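Local coordinates for cellulosomal scaffoldin anchoring protein C (Acetivibrio cellulolyticus, PDB 4UYP) that binds the dockerin of the adaptor scaffoldin ScaB through its cohesin domains, a type I interaction involved in attaching bacterial multienzyme complexes to the cell surface, at residues Y65-N68 and E69-F72; N39-P42 and Q43-T46. All coordinates share one frame; numbering follows the deposited sequence.

Interaction 1: Y65-N68 and E69-F72. With SO4 (sulfate ion), chain Q.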
loop_
_atom_site.group_PDB
_atom_site.type_symbol
_atom_site.label_atom_id
_atom_site.label_comp_id
_atom_site.label_asym_id
_atom_site.label_seq_id
_atom_site.Cartn_x
_atom_site.Cartn_y
_atom_site.Cartn_z
ATOM N N TYR C 65 8.709 4.005 11.155
ATOM C CA TYR C 65 7.370 4.223 11.694
ATOM C C TYR C 65 6.561 3.021 11.282
ATOM O O TYR C 65 6.647 2.582 10.168
ATOM C CB TYR C 65 6.717 5.493 11.195
ATOM C CG TYR C 65 5.294 5.638 11.728
ATOM C CD1 TYR C 65 5.067 5.959 13.082
ATOM C CD2 TYR C 65 4.247 5.495 10.868
ATOM C CE1 TYR C 65 3.689 6.047 13.502
ATOM C CE2 TYR C 65 2.930 5.532 11.275
ATOM C CZ TYR C 65 2.699 5.856 12.546
ATOM O OH TYR C 65 1.347 5.864 12.996
ATOM N N TYR C 66 5.648 2.561 12.133
ATOM C CA TYR C 66 4.732 1.534 11.677
ATOM C C TYR C 66 3.365 1.801 12.310
ATOM O O TYR C 66 3.278 2.391 13.365
ATOM C CB TYR C 66 5.256 0.126 12.029
ATOM C CG TYR C 66 5.683 -0.080 13.421
ATOM C CD1 TYR C 66 4.765 -0.462 14.364
ATOM C CD2 TYR C 66 7.062 0.045 13.846
ATOM C CE1 TYR C 66 5.107 -0.689 15.685
ATOM C CE2 TYR C 66 7.392 -0.235 15.212
ATOM C CZ TYR C 66 6.456 -0.547 16.127
ATOM O OH TYR C 66 6.747 -0.748 17.479
ATOM N N ASN C 67 2.363 1.309 11.607
ATOM C CA ASN C 67 0.993 1.454 12.106
ATOM C C ASN C 67 0.380 0.040 12.018
ATOM O O ASN C 67 0.090 -0.473 10.941
ATOM C CB ASN C 67 0.261 2.470 11.194
ATOM C CG ASN C 67 -1.161 2.668 11.579
ATOM O OD1 ASN C 67 -1.793 1.748 12.126
ATOM N ND2 ASN C 67 -1.727 3.896 11.317
ATOM N N ASN C 68 0.177 -0.549 13.182
ATOM C CA ASN C 68 -0.295 -1.940 13.291
ATOM C C ASN C 68 -1.824 -2.021 13.211
ATOM O O ASN C 68 -2.353 -3.155 13.196
ATOM C CB ASN C 68 0.165 -2.531 14.548
ATOM C CG ASN C 68 1.651 -2.995 14.502
ATOM O OD1 ASN C 68 2.071 -3.448 13.396
ATOM N ND2 ASN C 68 2.375 -2.966 15.592
ATOM N N GLU C 69 -2.516 -0.927 13.145
ATOM C CA GLU C 69 -3.910 -1.001 12.852
ATOM C C GLU C 69 -4.178 -0.948 11.394
ATOM O O GLU C 69 -5.063 -1.683 10.873
ATOM C CB GLU C 69 -4.648 0.146 13.593
ATOM C CG GLU C 69 -4.712 0.056 15.118
ATOM C CD GLU C 69 -3.334 0.016 15.777
ATOM O OE1 GLU C 69 -2.474 0.942 15.496
ATOM O OE2 GLU C 69 -3.062 -0.985 16.495
ATOM N N ASN C 70 -3.371 -0.173 10.651
ATOM C CA ASN C 70 -3.567 -0.004 9.246
ATOM C C ASN C 70 -2.696 -0.903 8.364
ATOM O O ASN C 70 -2.907 -1.056 7.185
ATOM C CB ASN C 70 -3.375 1.453 8.914
ATOM C CG ASN C 70 -4.541 2.300 9.494
ATOM O OD1 ASN C 70 -5.558 1.756 9.877
ATOM N ND2 ASN C 70 -4.349 3.585 9.586
ATOM N N GLY C 71 -1.742 -1.548 8.940
ATOM C CA GLY C 71 -0.996 -2.543 8.112
ATOM C C GLY C 71 0.142 -1.997 7.229
ATOM O O GLY C 71 0.326 -2.382 6.099
ATOM N N PHE C 72 0.931 -1.039 7.856
ATOM C CA PHE C 72 2.141 -0.694 7.067
ATOM C C PHE C 72 3.289 -0.369 8.036
ATOM O O PHE C 72 3.137 -0.056 9.182
ATOM C CB PHE C 72 1.933 0.494 6.080
ATOM C CG PHE C 72 1.621 1.804 6.789
ATOM C CD1 PHE C 72 2.662 2.708 7.208
ATOM C CD2 PHE C 72 0.304 2.237 7.027
ATOM C CE1 PHE C 72 2.323 3.920 7.845
ATOM C CE2 PHE C 72 0.017 3.475 7.637
ATOM C CZ PHE C 72 1.018 4.324 8.106
HETATM S S SO4 Q . 1.991 -0.702 18.561
HETATM O O1 SO4 Q . 3.268 -1.302 19.161
HETATM O O2 SO4 Q . 1.054 -1.640 17.871
HETATM O O3 SO4 Q . 2.528 0.463 17.781
HETATM O O4 SO4 Q . 1.149 -0.123 19.681
HETATM O O HOH W 1 0.649 0.856 15.530
#
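Asn67 folds its side-chain amide over the turn that follows it, and OD1 takes two backbone N-H groups at once. Glu69 N, two residues on, lies 3.0 Å from Asn67 OD1 and meets it close to the line of the C=O bond; this i to i+2 bond is an Asx turn. Asn70 N, 2.9 Å from the same Asn67 OD1, arrives from well above the amide plane (57° out of it). CG of Asn67 stands opposite the backbone N (chi1 178°), swinging the amide over the turn while CB remains beside Phe72.

The backbone of Asn67 is gripped as well. Its N donates to Phe72 O at 2.9 Å, and its O accepts from Gly71 N, again 2.9 Å, and from Phe72 N at 3.2 Å, these two reaching it from opposite faces of the carbonyl plane. Gly71 and Phe72 thus share one partner, a G1 beta bulge, and they close the hairpin joining strands 62-67 and 72-78 of the cohesin beta-sandwich. Gly71 sits at positive phi, which suits glycine, with no CB to press on the carbonyl O before it.

With chi1 at 64°, CG of Phe72 sits between N and the carbonyl carbon, which turns the ring back under Asn67; Asn67 CB rests over one face, displaced toward the rim, in a CH-pi contact. Tyr65 adds its ring edge: CE2 is 3.8 Å from Phe72 CE1. Phe72 and Tyr65 also pack on Leu26 and Gly27 of the ScaB dockerin chain, respectively, so this hairpin end belongs to the dockerin-facing surface. On the outer side of the turn, Asn68 ND2 donates an almost straight bond to O2 of a sulfate, probably from the crystallisation liquor, 2.9 Å away, while Asn68 OD1 accepts from Val47 N.

Interaction 2: N39-P42 and Q43-T46. With SO4 (sulfate ion), chain S.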
loop_
_atom_site.group_PDB
_atom_site.type_symbol
_atom_site.label_atom_id
_atom_site.label_comp_id
_atom_site.label_asym_id
_atom_site.label_seq_id
_atom_site.Cartn_x
_atom_site.Cartn_y
_atom_site.Cartn_z
ATOM N N ASN C 39 3.449 -3.161 3.151
ATOM C CA ASN C 39 2.169 -3.489 3.784
ATOM C C ASN C 39 2.082 -4.975 4.174
ATOM O O ASN C 39 2.796 -5.802 3.652
ATOM C CB ASN C 39 1.020 -3.168 2.766
ATOM C CG ASN C 39 0.895 -1.627 2.546
ATOM O OD1 ASN C 39 1.402 -1.139 1.494
ATOM N ND2 ASN C 39 0.327 -0.922 3.469
ATOM N N PHE C 40 1.118 -5.118 5.039
ATOM C CA PHE C 40 0.805 -6.477 5.560
ATOM C C PHE C 40 -0.614 -6.446 6.102
ATOM O O PHE C 40 -1.183 -5.403 6.426
ATOM C CB PHE C 40 1.775 -6.867 6.715
ATOM C CG PHE C 40 1.822 -5.843 7.862
ATOM C CD1 PHE C 40 2.764 -4.728 7.771
ATOM C CD2 PHE C 40 0.972 -5.921 9.039
ATOM C CE1 PHE C 40 2.836 -3.803 8.836
ATOM C CE2 PHE C 40 1.068 -4.990 10.068
ATOM C CZ PHE C 40 2.005 -3.910 9.959
ATOM N N ASP C 41 -1.223 -7.654 6.176
ATOM C CA ASP C 41 -2.510 -7.794 6.808
ATOM C C ASP C 41 -2.492 -7.743 8.273
ATOM O O ASP C 41 -1.834 -8.612 8.875
ATOM C CB ASP C 41 -3.202 -9.129 6.295
ATOM C CG ASP C 41 -4.562 -9.318 6.939
ATOM O OD1 ASP C 41 -4.880 -8.881 8.040
ATOM O OD2 ASP C 41 -5.216 -10.285 6.376
ATOM N N PRO C 42 -2.944 -6.662 8.980
ATOM C CA PRO C 42 -2.675 -6.474 10.360
ATOM C C PRO C 42 -3.369 -7.409 11.345
ATOM O O PRO C 42 -3.065 -7.375 12.526
ATOM C CB PRO C 42 -3.057 -4.961 10.584
ATOM C CG PRO C 42 -4.143 -4.827 9.602
ATOM C CD PRO C 42 -3.792 -5.558 8.410
ATOM N N GLN C 43 -4.288 -8.207 10.779
ATOM C CA GLN C 43 -4.848 -9.274 11.684
ATOM C C GLN C 43 -4.173 -10.572 11.534
ATOM O O GLN C 43 -4.500 -11.538 12.183
ATOM C CB GLN C 43 -6.340 -9.437 11.675
ATOM C CG GLN C 43 -7.121 -8.203 12.232
ATOM C CD GLN C 43 -6.893 -7.998 13.682
ATOM O OE1 GLN C 43 -6.677 -8.978 14.405
ATOM N NE2 GLN C 43 -7.017 -6.812 14.132
ATOM N N LYS C 44 -3.107 -10.580 10.672
ATOM C CA LYS C 44 -2.258 -11.767 10.564
ATOM C C LYS C 44 -0.931 -11.575 11.254
ATOM O O LYS C 44 -0.433 -12.460 11.933
ATOM C CB LYS C 44 -1.965 -12.124 9.062
ATOM C CG LYS C 44 -3.298 -12.390 8.246
ATOM C CD LYS C 44 -4.140 -13.504 8.838
ATOM C CE LYS C 44 -5.293 -13.898 7.874
ATOM N NZ LYS C 44 -6.142 -12.738 7.651
ATOM N N VAL C 45 -0.288 -10.444 11.006
ATOM C CA VAL C 45 0.988 -10.115 11.635
ATOM C C VAL C 45 0.899 -8.663 12.070
ATOM O O VAL C 45 0.158 -7.841 11.525
ATOM C CB VAL C 45 2.189 -10.272 10.684
ATOM C CG1 VAL C 45 2.331 -11.771 10.302
ATOM C CG2 VAL C 45 2.098 -9.399 9.443
ATOM N N THR C 46 1.762 -8.340 13.008
ATOM C CA THR C 46 1.921 -6.956 13.460
ATOM C C THR C 46 3.442 -6.731 13.654
ATOM O O THR C 46 4.240 -7.671 13.887
ATOM C CB THR C 46 1.220 -6.616 14.768
ATOM O OG1 THR C 46 1.524 -7.616 15.781
ATOM C CG2 THR C 46 -0.235 -6.456 14.489
HETATM S S SO4 S . -8.372 -13.104 11.075
HETATM O O1 SO4 S . -8.133 -14.490 10.450
HETATM O O2 SO4 S . -9.878 -12.889 10.934
HETATM O O3 SO4 S . -7.576 -11.949 10.460
HETATM O O4 SO4 S . -7.894 -13.132 12.502
#
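Lys44 curls its side chain back over Asp41. CB lies beside the backbone acceptor, 3.5 Å from Asp41 O. CG passes over the carboxylate, 3.4 Å from Asp41 OD2. A bend at chi2 (-58°) then carries CD past the acid toward a sulfate, 4.1 Å from its O3, and CE comes within 3.9 Å of sulfate O1. A second bend at chi4 (-60°) returns NZ to the carboxylate: NZ and Asp41 OD2 form a salt bridge of 2.9 Å, the ammonium coming in on the syn side but 34° out of the carboxylate plane. NZ also donates to sulfate O3 at 3.3 Å, and pairs with Glu128 of the second subunit, its strongest polar partner.

The other carboxylate oxygen organises the backbone. Gln43 N is 2.9 Å from Asp41 OD1, an Asx turn laid over the type I beta turn whose corners are Pro42 and Gln43. Asp41 O closes that turn by accepting from Lys44 N, whose N-H lies above the carbonyl plane, and takes a second, straighter bond from Val45 N at 3.2 Å. This tight reversal connects strand 33-39 of one sheet of the cohesin sandwich to strand 45-52 of the other.

Inward of the turn the chemistry becomes apolar. Phe40, its CB directed toward the returning chain, lays CB and CD2 against CG2 of Val45, while CD2 and CE2 also touch the Val45 carbonyl. Phe98 meets the Phe40 ring edge-to-face, and Val45 packs on Phe98 as well.

Interactions 1 and 2 are two turns of one cohesin domain, interaction 2 the earlier in the chain, their centres about 8 Å apart. Each contains an Asx turn, but Asn67 OD1 takes two backbone N-H groups and Asp41 OD1 one. Interaction 1 is a surface contact linking two neighbouring strands of one sheet. Interaction 2 is partly buried, passes between the sheets, and has a charged outer side with a hydrophobic inner one. Both reach the dockerin chain, interaction 1 through the rings of Tyr65 and Phe72, interaction 2 through Pro42, Gln43 and Lys44. They are joined directly: Gly71 O accepts from both Phe40 N and Asn39 ND2, each at 3.0 Å, and Asn68 O packs on Pro42 CB.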